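Local coordinates for protein member of DUF4221 family (PDB 3S9J) that is of unknown function but folds as a six-bladed beta-propeller belonging to the DUF4221 family, at residues Asn235-Tyr240 and Pro265-Ile270; Asp220-Thr225 and Tyr279-Glu284; Val306-Leu309 and Ile315-Glu318; Ile182-Ile187 and Cys214-Tyr219. All coordinates share one frame; numbering follows the deposited sequence.

The four contacts span three successive sheets of the propeller: three of them join one sheet to the next, and one lies within a sheet. Contact 4 joins the sheet ending in strand 177-183 to the sheet 201-235; contacts 1 and 2 join the latter to the sheet 266-321; contact 3 pairs the last two strands of that third sheet. Along the chain contact 4 closes first, both segments of contact 1 fall between those of contact 2, and contact 3 follows. The centres of contacts 1 and 2 lie about 6 Å apart, whereas contacts 3 and 4 have centres about 20 Å apart and do not touch.

Contact 1: residues Asn235-Tyr240 and Pro265-Ile270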
loop_
_atom_site.group_PDB
_atom_site.type_symbol
_atom_site.label_atom_id
_atom_site.label_comp_id
_atom_site.label_asym_id
_atom_site.label_seq_id
_atom_site.Cartn_x
_atom_site.Cartn_y
_atom_site.Cartn_z
ATOM N N ASN A 235 -6.587 -18.254 6.585
ATOM C CA ASN A 235 -5.208 -18.594 6.280
ATOM C C ASN A 235 -4.791 -18.057 4.918
ATOM O O ASN A 235 -5.488 -18.242 3.927
ATOM C CB ASN A 235 -5.017 -20.109 6.283
ATOM C CG ASN A 235 -3.567 -20.497 6.056
ATOM O OD1 ASN A 235 -3.214 -21.012 5.001
ATOM N ND2 ASN A 235 -2.718 -20.205 7.033
ATOM N N ALA A 236 -3.636 -17.409 4.865
ATOM C CA ALA A 236 -3.131 -16.859 3.622
ATOM C C ALA A 236 -1.615 -17.024 3.600
ATOM O O ALA A 236 -0.885 -16.092 3.299
ATOM C CB ALA A 236 -3.525 -15.389 3.486
ATOM N N LYS A 237 -1.166 -18.236 3.924
ATOM C CA LYS A 237 0.259 -18.569 4.042
ATOM C C LYS A 237 0.819 -18.996 2.695
ATOM O O LYS A 237 0.186 -19.769 1.963
ATOM C CB LYS A 237 0.414 -19.725 5.057
ATOM C CG LYS A 237 1.777 -20.371 5.102
ATOM C CD LYS A 237 1.826 -21.546 6.084
ATOM C CE LYS A 237 3.181 -22.237 5.972
ATOM N NZ LYS A 237 3.475 -22.800 4.614
ATOM N N SER A 238 2.024 -18.540 2.392
ATOM C CA SER A 238 2.778 -19.006 1.233
ATOM C C SER A 238 3.253 -20.460 1.421
ATOM O O SER A 238 3.765 -20.808 2.493
ATOM C CB SER A 238 4.024 -18.164 1.042
ATOM O OG SER A 238 4.868 -18.746 0.059
ATOM N N ARG A 239 3.118 -21.270 0.364
ATOM C CA ARG A 239 3.634 -22.643 0.418
ATOM C C ARG A 239 5.161 -22.698 0.491
ATOM O O ARG A 239 5.710 -23.740 0.817
ATOM C CB ARG A 239 3.122 -23.482 -0.764
ATOM C CG ARG A 239 3.650 -23.080 -2.145
ATOM C CD ARG A 239 2.607 -23.428 -3.224
ATOM N NE ARG A 239 1.339 -22.732 -2.990
ATOM C CZ ARG A 239 0.173 -23.053 -3.546
ATOM N NH1 ARG A 239 0.082 -24.070 -4.387
ATOM N NH2 ARG A 239 -0.909 -22.343 -3.254
ATOM N N TYR A 240 5.842 -21.585 0.227
ATOM C CA TYR A 240 7.294 -21.553 0.216
ATOM C C TYR A 240 7.887 -21.079 1.524
ATOM O O TYR A 240 9.084 -21.158 1.681
ATOM C CB TYR A 240 7.793 -20.662 -0.928
ATOM C CG TYR A 240 7.247 -21.112 -2.252
ATOM C CD1 TYR A 240 7.648 -22.328 -2.797
ATOM C CD2 TYR A 240 6.309 -20.348 -2.957
ATOM C CE1 TYR A 240 7.151 -22.785 -3.986
ATOM C CE2 TYR A 240 5.788 -20.816 -4.170
ATOM C CZ TYR A 240 6.233 -22.031 -4.682
ATOM O OH TYR A 240 5.750 -22.526 -5.873
ATOM N N PRO A 265 11.883 -13.294 5.611
ATOM C CA PRO A 265 10.621 -13.457 4.893
ATOM C C PRO A 265 9.463 -12.752 5.590
ATOM O O PRO A 265 9.455 -12.634 6.812
ATOM C CB PRO A 265 10.409 -14.996 4.891
ATOM C CG PRO A 265 11.169 -15.462 6.078
ATOM C CD PRO A 265 12.369 -14.571 6.177
ATOM N N ARG A 266 8.514 -12.240 4.815
ATOM C CA ARG A 266 7.326 -11.605 5.363
ATOM C C ARG A 266 6.346 -11.406 4.248
ATOM O O ARG A 266 6.696 -11.501 3.061
ATOM C CB ARG A 266 7.636 -10.244 5.987
ATOM C CG ARG A 266 8.216 -9.213 5.048
ATOM C CD ARG A 266 8.332 -7.862 5.758
ATOM N NE ARG A 266 9.196 -6.922 5.037
ATOM C CZ ARG A 266 9.616 -5.752 5.529
ATOM N NH1 ARG A 266 9.258 -5.349 6.742
ATOM N NH2 ARG A 266 10.425 -4.981 4.808
ATOM N N TYR A 267 5.111 -11.121 4.627
ATOM C CA TYR A 267 4.100 -10.772 3.650
ATOM C C TYR A 267 4.198 -9.270 3.363
ATOM O O TYR A 267 4.810 -8.498 4.124
ATOM C CB TYR A 267 2.696 -11.214 4.120
ATOM C CG TYR A 267 2.711 -12.719 4.243
ATOM C CD1 TYR A 267 2.547 -13.508 3.115
ATOM C CD2 TYR A 267 3.061 -13.334 5.424
ATOM C CE1 TYR A 267 2.667 -14.888 3.174
ATOM C CE2 TYR A 267 3.171 -14.733 5.496
ATOM C CZ TYR A 267 2.984 -15.488 4.366
ATOM O OH TYR A 267 3.108 -16.863 4.422
ATOM N N TRP A 268 3.610 -8.869 2.234
ATOM C CA TRP A 268 3.595 -7.453 1.851
ATOM C C TRP A 268 2.162 -7.081 1.437
ATOM O O TRP A 268 1.270 -7.228 2.269
ATOM C CB TRP A 268 4.694 -7.103 0.829
ATOM C CG TRP A 268 5.055 -5.642 0.819
ATOM C CD1 TRP A 268 4.864 -4.753 -0.196
ATOM C CD2 TRP A 268 5.657 -4.914 1.880
ATOM N NE1 TRP A 268 5.320 -3.517 0.168
ATOM C CE2 TRP A 268 5.802 -3.580 1.444
ATOM C CE3 TRP A 268 6.074 -5.249 3.176
ATOM C CZ2 TRP A 268 6.365 -2.601 2.234
ATOM C CZ3 TRP A 268 6.640 -4.248 3.965
ATOM C CH2 TRP A 268 6.775 -2.939 3.487
ATOM N N HIS A 269 1.916 -6.637 0.195
ATOM C CA HIS A 269 0.583 -6.187 -0.185
ATOM C C HIS A 269 -0.492 -7.251 0.023
ATOM O O HIS A 269 -0.275 -8.445 -0.250
ATOM C CB HIS A 269 0.470 -5.848 -1.675
ATOM C CG HIS A 269 1.529 -4.950 -2.224
ATOM N ND1 HIS A 269 1.705 -3.645 -1.801
ATOM C CD2 HIS A 269 2.364 -5.131 -3.268
ATOM C CE1 HIS A 269 2.642 -3.081 -2.539
ATOM N NE2 HIS A 269 3.067 -3.966 -3.432
ATOM N N ILE A 270 -1.669 -6.802 0.441
ATOM C CA ILE A 270 -2.902 -7.508 0.131
ATOM C C ILE A 270 -3.698 -6.593 -0.810
ATOM O O ILE A 270 -3.894 -5.415 -0.536
ATOM C CB ILE A 270 -3.693 -7.957 1.407
ATOM C CG1 ILE A 270 -4.951 -8.794 1.044
ATOM C CG2 ILE A 270 -4.070 -6.762 2.288
ATOM C CD1 ILE A 270 -4.625 -10.157 0.394
#
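The backbone N of Ser238 donates to the phenol oxygen of Tyr267, with Ser238 N and Tyr267 OH 2.8 Å apart and an angle of 165° at the hydrogen. The bond is nearly straight, and the amide arrives at the edge of the ring, close to its plane, so a buried N-H in an irregular segment is satisfied by a side chain from a strand. Tyr267 reaches it because its CG stands opposite its own carbonyl carbon, beside the backbone N (chi1 -63°), which sends the ring off the strand toward the loop. Tyr267 OH also rests against the residue before the serine, 3.3 Å from Lys237 CA. The ring atom Tyr267 CE1 approaches Ala236 O to 3.8 Å.

Lys237 crosses the tyrosine at a slant with only CB and CG near the hydroxyl. Its chain then runs straight until the last torsion folds it back (chi4 -61°), bringing Lys237 NZ within 2.9 Å of Ser238 O; the ammonium group also bonds to Leu241 O. Beyond, Ser238 OG accepts from the amide of Tyr240, with Ser238 OG and Tyr240 N 3.0 Å apart. This is an ST turn, and the hydroxyl has a further partner in the carboxylate of Glu318.

The loop leaves strand 231-235, the last of its sheet, and lies across the next one: Tyr267 belongs to strand 266-273, whereas Ser238 packs on Ala283 of strand 278-284 and on Ser305 and Ile307 of strand 304-309.

Contact 2: residues Asp220-Thr225 and Tyr279-Glu284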
loop_
_atom_site.group_PDB
_atom_site.type_symbol
_atom_site.label_atom_id
_atom_site.label_comp_id
_atom_site.label_asym_id
_atom_site.label_seq_id
_atom_site.Cartn_x
_atom_site.Cartn_y
_atom_site.Cartn_z
ATOM N N ASP A 220 0.624 -15.257 9.097
ATOM C CA ASP A 220 0.064 -16.166 8.103
ATOM C C ASP A 220 -1.372 -15.857 7.699
ATOM O O ASP A 220 -1.781 -16.229 6.619
ATOM C CB ASP A 220 0.024 -17.591 8.648
ATOM C CG ASP A 220 1.368 -18.238 8.734
ATOM O OD1 ASP A 220 2.404 -17.601 8.494
ATOM O OD2 ASP A 220 1.353 -19.440 9.003
ATOM N N SER A 221 -2.142 -15.208 8.565
ATOM C CA SER A 221 -3.572 -15.084 8.335
ATOM C C SER A 221 -3.992 -13.666 7.982
ATOM O O SER A 221 -3.384 -12.690 8.430
ATOM C CB SER A 221 -4.362 -15.576 9.557
ATOM O OG SER A 221 -4.218 -16.976 9.712
ATOM N N LEU A 222 -5.025 -13.588 7.161
ATOM C CA LEU A 222 -5.703 -12.327 6.855
ATOM C C LEU A 222 -6.873 -12.092 7.805
ATOM O O LEU A 222 -7.581 -13.020 8.188
ATOM C CB LEU A 222 -6.256 -12.341 5.430
ATOM C CG LEU A 222 -5.262 -12.433 4.284
ATOM C CD1 LEU A 222 -6.034 -12.594 2.958
ATOM C CD2 LEU A 222 -4.342 -11.179 4.284
HETATM N N MSE A 223 -7.095 -10.817 8.117
HETATM C CA MSE A 223 -8.165 -10.364 8.985
HETATM C C MSE A 223 -9.206 -9.707 8.106
HETATM O O MSE A 223 -8.871 -8.879 7.245
HETATM C CB MSE A 223 -7.588 -9.328 9.944
HETATM C CG MSE A 223 -8.442 -8.980 11.103
HETATM SE SE MSE A 223 -7.702 -7.389 11.928
HETATM C CE MSE A 223 -8.704 -6.128 10.895
ATOM N N VAL A 224 -10.471 -10.075 8.309
ATOM C CA VAL A 224 -11.560 -9.584 7.473
ATOM C C VAL A 224 -12.717 -9.113 8.340
ATOM O O VAL A 224 -13.057 -9.749 9.332
ATOM C CB VAL A 224 -12.060 -10.676 6.502
ATOM C CG1 VAL A 224 -13.272 -10.180 5.649
ATOM C CG2 VAL A 224 -10.915 -11.216 5.640
ATOM N N THR A 225 -13.322 -7.993 7.962
ATOM C CA THR A 225 -14.523 -7.521 8.629
ATOM C C THR A 225 -15.451 -6.836 7.633
ATOM O O THR A 225 -15.001 -6.115 6.765
ATOM C CB THR A 225 -14.219 -6.557 9.815
ATOM O OG1 THR A 225 -15.457 -6.173 10.454
ATOM C CG2 THR A 225 -13.486 -5.360 9.369
ATOM N N TYR A 279 -8.328 -11.953 -4.602
ATOM C CA TYR A 279 -7.328 -11.202 -3.849
ATOM C C TYR A 279 -5.943 -11.709 -4.190
ATOM O O TYR A 279 -5.762 -12.891 -4.486
ATOM C CB TYR A 279 -7.545 -11.345 -2.343
ATOM C CG TYR A 279 -8.896 -10.880 -1.870
ATOM C CD1 TYR A 279 -10.013 -11.723 -1.954
ATOM C CD2 TYR A 279 -9.067 -9.594 -1.347
ATOM C CE1 TYR A 279 -11.281 -11.278 -1.532
ATOM C CE2 TYR A 279 -10.315 -9.154 -0.915
ATOM C CZ TYR A 279 -11.411 -9.990 -1.014
ATOM O OH TYR A 279 -12.641 -9.556 -0.592
ATOM N N TYR A 280 -4.972 -10.809 -4.131
ATOM C CA TYR A 280 -3.560 -11.137 -4.306
ATOM C C TYR A 280 -2.818 -10.780 -3.018
ATOM O O TYR A 280 -2.886 -9.632 -2.558
ATOM C CB TYR A 280 -2.943 -10.363 -5.469
ATOM C CG TYR A 280 -3.686 -10.509 -6.763
ATOM C CD1 TYR A 280 -3.735 -11.723 -7.421
ATOM C CD2 TYR A 280 -4.332 -9.414 -7.352
ATOM C CE1 TYR A 280 -4.445 -11.878 -8.606
ATOM C CE2 TYR A 280 -5.041 -9.559 -8.556
ATOM C CZ TYR A 280 -5.077 -10.790 -9.181
ATOM O OH TYR A 280 -5.791 -10.955 -10.357
ATOM N N ARG A 281 -2.091 -11.737 -2.455
ATOM C CA ARG A 281 -1.205 -11.440 -1.346
ATOM C C ARG A 281 0.240 -11.679 -1.774
ATOM O O ARG A 281 0.614 -12.769 -2.245
ATOM C CB ARG A 281 -1.542 -12.281 -0.110
ATOM C CG ARG A 281 -0.870 -11.749 1.132
ATOM C CD ARG A 281 -1.128 -12.575 2.382
ATOM N NE ARG A 281 -0.736 -11.817 3.559
ATOM C CZ ARG A 281 -0.527 -12.310 4.768
ATOM N NH1 ARG A 281 -0.643 -13.624 5.006
ATOM N NH2 ARG A 281 -0.175 -11.481 5.740
ATOM N N PHE A 282 1.063 -10.659 -1.611
ATOM C CA PHE A 282 2.474 -10.761 -1.967
ATOM C C PHE A 282 3.260 -11.306 -0.762
ATOM O O PHE A 282 2.982 -10.936 0.382
ATOM C CB PHE A 282 3.023 -9.378 -2.351
ATOM C CG PHE A 282 2.602 -8.894 -3.729
ATOM C CD1 PHE A 282 1.260 -8.677 -4.032
ATOM C CD2 PHE A 282 3.539 -8.642 -4.707
ATOM C CE1 PHE A 282 0.885 -8.232 -5.292
ATOM C CE2 PHE A 282 3.177 -8.206 -5.969
ATOM C CZ PHE A 282 1.829 -7.981 -6.260
ATOM N N ALA A 283 4.254 -12.153 -1.031
ATOM C CA ALA A 283 5.109 -12.733 0.013
ATOM C C ALA A 283 6.561 -12.537 -0.391
ATOM O O ALA A 283 6.902 -12.789 -1.541
ATOM C CB ALA A 283 4.800 -14.213 0.155
ATOM N N GLU A 284 7.388 -12.070 0.544
ATOM C CA GLU A 284 8.803 -11.895 0.314
ATOM C C GLU A 284 9.531 -13.154 0.778
ATOM O O GLU A 284 9.338 -13.600 1.898
ATOM C CB GLU A 284 9.334 -10.677 1.071
ATOM C CG GLU A 284 8.567 -9.395 0.807
ATOM C CD GLU A 284 9.226 -8.130 1.355
ATOM O OE1 GLU A 284 10.088 -8.189 2.269
ATOM O OE2 GLU A 284 8.880 -7.039 0.837
#
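Leu222 meets Arg281 by apolar packing against a flat charged group: its CD2 methyl sits over one face of the guanidinium, toward the rim, with Leu222 CD2 3.7 Å from Arg281 NE. The same Leu222 CD2 also touches the aliphatic part of the chain, 4.0 Å from Arg281 CD, and the two side chains run alongside one another, pointing opposite ways. Arg281 can reach the other strand because its CG is trans to the backbone N (chi1 -166°) and the chain stays extended as far as NE.

The strands do not pair here. Strand 221-225 and strand 278-284 belong to successive sheets of the six-bladed propeller, and the arginine bridges from one blade to the other.

Polar approaches gather at the far end of the same side chain. Arg281 NH1 lies 3.3 Å from Asp220 O, which comes up at the edge of the guanidinium near its plane. The clear bonds go to carbonyls outside the two segments, Ala236 O from NH1 and Tyr219 O from NH2, so backbone carbonyls probably ease the burial of this positive charge.

The opposite charges do not touch: Asp220 OD1 is 6.1 Å from Arg281 NH1, its carboxylate being bonded instead to Ser243 OG and Met244 N.

Contact 3: residues Val306-Leu309 and Ile315-Glu318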
loop_
_atom_site.group_PDB
_atom_site.type_symbol
_atom_site.label_atom_id
_atom_site.label_comp_id
_atom_site.label_asym_id
_atom_site.label_seq_id
_atom_site.Cartn_x
_atom_site.Cartn_y
_atom_site.Cartn_z
ATOM N N VAL A 306 3.260 -14.356 -5.346
ATOM C CA VAL A 306 1.907 -13.832 -5.217
ATOM C C VAL A 306 0.939 -14.976 -5.055
ATOM O O VAL A 306 0.855 -15.871 -5.912
ATOM C CB VAL A 306 1.514 -12.988 -6.430
ATOM C CG1 VAL A 306 0.064 -12.503 -6.274
ATOM C CG2 VAL A 306 2.494 -11.787 -6.587
ATOM N N ILE A 307 0.254 -14.963 -3.920
ATOM C CA ILE A 307 -0.802 -15.907 -3.588
ATOM C C ILE A 307 -2.128 -15.354 -4.122
ATOM O O ILE A 307 -2.443 -14.187 -3.901
ATOM C CB ILE A 307 -0.927 -16.074 -2.057
ATOM C CG1 ILE A 307 0.413 -16.501 -1.437
ATOM C CG2 ILE A 307 -2.089 -17.003 -1.728
ATOM C CD1 ILE A 307 0.601 -16.140 0.046
ATOM N N VAL A 308 -2.894 -16.189 -4.813
ATOM C CA VAL A 308 -4.212 -15.822 -5.311
ATOM C C VAL A 308 -5.283 -16.470 -4.426
ATOM O O VAL A 308 -5.259 -17.674 -4.213
ATOM C CB VAL A 308 -4.417 -16.256 -6.781
ATOM C CG1 VAL A 308 -5.801 -15.799 -7.273
ATOM C CG2 VAL A 308 -3.308 -15.673 -7.679
ATOM N N LEU A 309 -6.201 -15.671 -3.891
ATOM C CA LEU A 309 -7.302 -16.183 -3.092
ATOM C C LEU A 309 -8.608 -15.820 -3.791
ATOM O O LEU A 309 -8.720 -14.740 -4.390
ATOM C CB LEU A 309 -7.301 -15.580 -1.688
ATOM C CG LEU A 309 -6.038 -15.799 -0.845
ATOM C CD1 LEU A 309 -5.042 -14.607 -0.949
ATOM C CD2 LEU A 309 -6.409 -16.094 0.624
ATOM N N ILE A 315 -7.274 -20.131 -0.815
ATOM C CA ILE A 315 -6.097 -20.064 -1.684
ATOM C C ILE A 315 -6.321 -20.957 -2.912
ATOM O O ILE A 315 -6.583 -22.157 -2.769
ATOM C CB ILE A 315 -4.818 -20.516 -0.956
ATOM C CG1 ILE A 315 -4.516 -19.603 0.234
ATOM C CG2 ILE A 315 -3.608 -20.514 -1.928
ATOM C CD1 ILE A 315 -3.427 -20.143 1.132
ATOM N N ILE A 316 -6.250 -20.372 -4.104
ATOM C CA ILE A 316 -6.455 -21.108 -5.353
ATOM C C ILE A 316 -5.173 -21.237 -6.191
ATOM O O ILE A 316 -5.139 -21.973 -7.173
ATOM C CB ILE A 316 -7.632 -20.555 -6.198
ATOM C CG1 ILE A 316 -7.486 -19.048 -6.506
ATOM C CG2 ILE A 316 -8.932 -20.839 -5.491
ATOM C CD1 ILE A 316 -8.406 -18.565 -7.643
ATOM N N GLY A 317 -4.114 -20.534 -5.792
ATOM C CA GLY A 317 -2.831 -20.691 -6.443
ATOM C C GLY A 317 -1.780 -19.760 -5.894
ATOM O O GLY A 317 -2.072 -18.857 -5.085
ATOM N N GLU A 318 -0.548 -19.985 -6.330
ATOM C CA GLU A 318 0.561 -19.160 -5.904
ATOM C C GLU A 318 1.659 -19.247 -6.926
ATOM O O GLU A 318 2.058 -20.357 -7.312
ATOM C CB GLU A 318 1.074 -19.596 -4.518
ATOM C CG GLU A 318 2.229 -18.734 -3.999
ATOM C CD GLU A 318 2.701 -19.075 -2.592
ATOM O OE1 GLU A 318 2.163 -20.026 -1.971
ATOM O OE2 GLU A 318 3.617 -18.357 -2.113
#
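Ile307 and Glu318 lie side by side and point the same way from neighbouring antiparallel strands, Ile307 CG1 being 3.6 Å from Glu318 CD. On this face Ile315 crosses Ile307 obliquely, with Ile307 CG2 and Ile315 CG2 3.8 Å apart, and its CG1 also meets Leu309 CD2. Val308, on the other face, meets Ile316 of the bulge, Val308 CG1 to Ile316 CG1 at 3.7 Å; Ile316 holds CG1 between its backbone N and carbonyl carbon (chi1 55°), turning that branch toward the valine.

The backbone between them is a beta hairpin broken by a classic bulge, in which Ile316 and Gly317 both face Val308. Val308 N donates to Gly317 O at 2.8 Å, and Val308 O in return receives Ile316 N at 2.9 Å and, weakly, Gly317 N.

The carboxylate of Glu318, besides meeting Ser238, bonds with the hydroxyl of Ser305 and, in one of two arginine conformers, forms a salt bridge with Arg239. Cutting Glu318 back to an alanine is likely to leave the Ser305 hydroxyl without this partner and to uncover the flank of Ile307. Hydrocarbon contacts between Ile307, Leu309 and Ile315, and between Val308 and Ile316, thus lie beside one buried acid that ties the hairpin to the loop from the preceding blade.

Contact 4: residues Ile182-Ile187 and Cys214-Tyr219; sequences IFYPPI and CGFFGY
Phe216 lies at the junction between two consecutive blades of the propeller, meeting Tyr184 and Pro185 from the segment that follows strand 177-183 while itself standing at the end of strand 211-216. Its CG is opposite the carbonyl carbon (chi1 -79°), which carries the ring toward segment 182-187 so that its far end does the touching. Pro185 comes from the opposing direction, and Pro185 CD lies 3.5 Å from Phe216 CZ. Tyr184 approaches near the plane of the phenylalanine, at its edge, with Tyr184 CD2 3.7 Å from Phe216 CE1. The two rings are inclined at 58°, with the centroids of Tyr184 and Phe216 5.8 Å apart. Phe201 and Met166 add to this apolar cluster, and the hydroxyl of Tyr184 leaves it to bond with Gln149 O. A serine in place of Phe216 would probably open a gap between the blades, with Pro185 and the Tyr184 ring losing the surface they press on.

Farther along, Ile187 and Tyr219 form a second apolar pair. Tyr219 is presented by a type I turn that begins at Phe216, closed by a bond from Tyr219 N to Phe216 O at 3.2 Å. Pro246 packs on Ile187, and Lys245 on Tyr219. Ile187 extends its longer branch over the tyrosine in a CH-pi contact: Ile187 CD1 is 3.9 Å from the centroid of the Tyr219 ring and 19° off its normal, displaced toward the rim so that it lies 3.7 Å from Tyr219 CD2.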
loop_
_atom_site.group_PDB
_atom_site.type_symbol
_atom_site.label_atom_id
_atom_site.label_comp_id
_atom_site.label_asym_id
_atom_site.label_seq_id
_atom_site.Cartn_x
_atom_site.Cartn_y
_atom_site.Cartn_z
ATOM N N ILE A 182 -11.670 -1.521 15.679
ATOM C CA ILE A 182 -10.909 -2.616 15.097
ATOM C C ILE A 182 -9.538 -2.467 15.710
ATOM O O ILE A 182 -8.871 -1.454 15.493
ATOM C CB ILE A 182 -10.788 -2.484 13.578
ATOM C CG1 ILE A 182 -12.164 -2.573 12.908
ATOM C CG2 ILE A 182 -9.844 -3.587 12.976
ATOM C CD1 ILE A 182 -12.077 -2.174 11.402
ATOM N N PHE A 183 -9.147 -3.459 16.497
ATOM C CA PHE A 183 -7.970 -3.370 17.357
ATOM C C PHE A 183 -6.843 -4.287 16.846
ATOM O O PHE A 183 -7.086 -5.274 16.163
ATOM C CB PHE A 183 -8.360 -3.749 18.774
ATOM C CG PHE A 183 -9.354 -2.790 19.385
ATOM C CD1 PHE A 183 -8.915 -1.599 19.951
ATOM C CD2 PHE A 183 -10.716 -3.043 19.331
ATOM C CE1 PHE A 183 -9.820 -0.693 20.494
ATOM C CE2 PHE A 183 -11.622 -2.141 19.879
ATOM C CZ PHE A 183 -11.165 -0.964 20.445
ATOM N N TYR A 184 -5.622 -3.958 17.214
ATOM C CA TYR A 184 -4.502 -4.815 16.855
ATOM C C TYR A 184 -4.685 -6.183 17.524
ATOM O O TYR A 184 -5.160 -6.277 18.643
ATOM C CB TYR A 184 -3.178 -4.200 17.307
ATOM C CG TYR A 184 -2.638 -3.173 16.382
ATOM C CD1 TYR A 184 -3.074 -1.850 16.434
ATOM C CD2 TYR A 184 -1.677 -3.509 15.434
ATOM C CE1 TYR A 184 -2.562 -0.865 15.548
ATOM C CE2 TYR A 184 -1.167 -2.540 14.559
ATOM C CZ TYR A 184 -1.597 -1.225 14.626
ATOM O OH TYR A 184 -1.066 -0.285 13.752
ATOM N N PRO A 185 -4.354 -7.250 16.806
ATOM C CA PRO A 185 -4.540 -8.590 17.333
ATOM C C PRO A 185 -3.460 -8.912 18.377
ATOM O O PRO A 185 -2.373 -8.310 18.352
ATOM C CB PRO A 185 -4.399 -9.477 16.093
ATOM C CG PRO A 185 -3.540 -8.706 15.158
ATOM C CD PRO A 185 -3.868 -7.252 15.415
ATOM N N PRO A 186 -3.761 -9.833 19.302
ATOM C CA PRO A 186 -2.814 -10.166 20.388
ATOM C C PRO A 186 -1.745 -11.152 19.931
ATOM O O PRO A 186 -1.613 -12.246 20.503
ATOM C CB PRO A 186 -3.725 -10.789 21.452
ATOM C CG PRO A 186 -4.791 -11.477 20.646
ATOM C CD PRO A 186 -5.048 -10.539 19.464
ATOM N N ILE A 187 -0.989 -10.757 18.913
ATOM C CA ILE A 187 0.030 -11.625 18.303
ATOM C C ILE A 187 1.443 -11.065 18.440
ATOM O O ILE A 187 2.352 -11.551 17.774
ATOM C CB ILE A 187 -0.292 -11.910 16.803
ATOM C CG1 ILE A 187 -0.241 -10.625 15.963
ATOM C CG2 ILE A 187 -1.644 -12.595 16.673
ATOM C CD1 ILE A 187 -0.626 -10.816 14.465
ATOM N N CYS A 214 -7.205 -7.015 5.983
ATOM C CA CYS A 214 -5.914 -6.570 6.491
ATOM C C CYS A 214 -4.968 -7.765 6.603
ATOM O O CYS A 214 -5.351 -8.822 7.114
ATOM C CB CYS A 214 -6.025 -5.940 7.856
ATOM S SG CYS A 214 -7.176 -4.537 7.913
ATOM N N GLY A 215 -3.739 -7.565 6.123
ATOM C CA GLY A 215 -2.685 -8.575 6.157
ATOM C C GLY A 215 -1.450 -8.036 6.863
ATOM O O GLY A 215 -0.690 -7.259 6.293
ATOM N N PHE A 216 -1.264 -8.452 8.117
ATOM C CA PHE A 216 -0.054 -8.128 8.870
ATOM C C PHE A 216 1.126 -8.785 8.181
ATOM O O PHE A 216 1.066 -9.935 7.798
ATOM C CB PHE A 216 -0.147 -8.566 10.358
ATOM C CG PHE A 216 -0.937 -7.616 11.197
ATOM C CD1 PHE A 216 -0.325 -6.521 11.786
ATOM C CD2 PHE A 216 -2.302 -7.773 11.322
ATOM C CE1 PHE A 216 -1.052 -5.616 12.505
ATOM C CE2 PHE A 216 -3.050 -6.862 12.015
ATOM C CZ PHE A 216 -2.429 -5.789 12.638
ATOM N N PHE A 217 2.172 -8.002 7.964
ATOM C CA PHE A 217 3.353 -8.494 7.268
ATOM C C PHE A 217 3.925 -9.746 7.946
ATOM O O PHE A 217 4.405 -10.656 7.272
ATOM C CB PHE A 217 4.426 -7.417 7.192
ATOM C CG PHE A 217 3.971 -6.117 6.540
ATOM C CD1 PHE A 217 3.085 -6.113 5.465
ATOM C CD2 PHE A 217 4.470 -4.899 6.992
ATOM C CE1 PHE A 217 2.706 -4.886 4.852
ATOM C CE2 PHE A 217 4.075 -3.692 6.406
ATOM C CZ PHE A 217 3.212 -3.705 5.334
ATOM N N GLY A 218 3.852 -9.801 9.263
ATOM C CA GLY A 218 4.453 -10.917 10.002
ATOM C C GLY A 218 3.543 -12.084 10.309
ATOM O O GLY A 218 3.896 -12.913 11.137
ATOM N N TYR A 219 2.388 -12.182 9.655
ATOM C CA TYR A 219 1.378 -13.165 10.046
ATOM C C TYR A 219 0.805 -13.955 8.880
ATOM O O TYR A 219 0.481 -13.403 7.838
ATOM C CB TYR A 219 0.242 -12.456 10.792
ATOM C CG TYR A 219 -0.649 -13.313 11.674
ATOM C CD1 TYR A 219 -0.136 -14.365 12.433
ATOM C CD2 TYR A 219 -2.000 -13.030 11.797
ATOM C CE1 TYR A 219 -0.964 -15.111 13.278
ATOM C CE2 TYR A 219 -2.837 -13.771 12.628
ATOM C CZ TYR A 219 -2.317 -14.804 13.364
ATOM O OH TYR A 219 -3.154 -15.518 14.196
#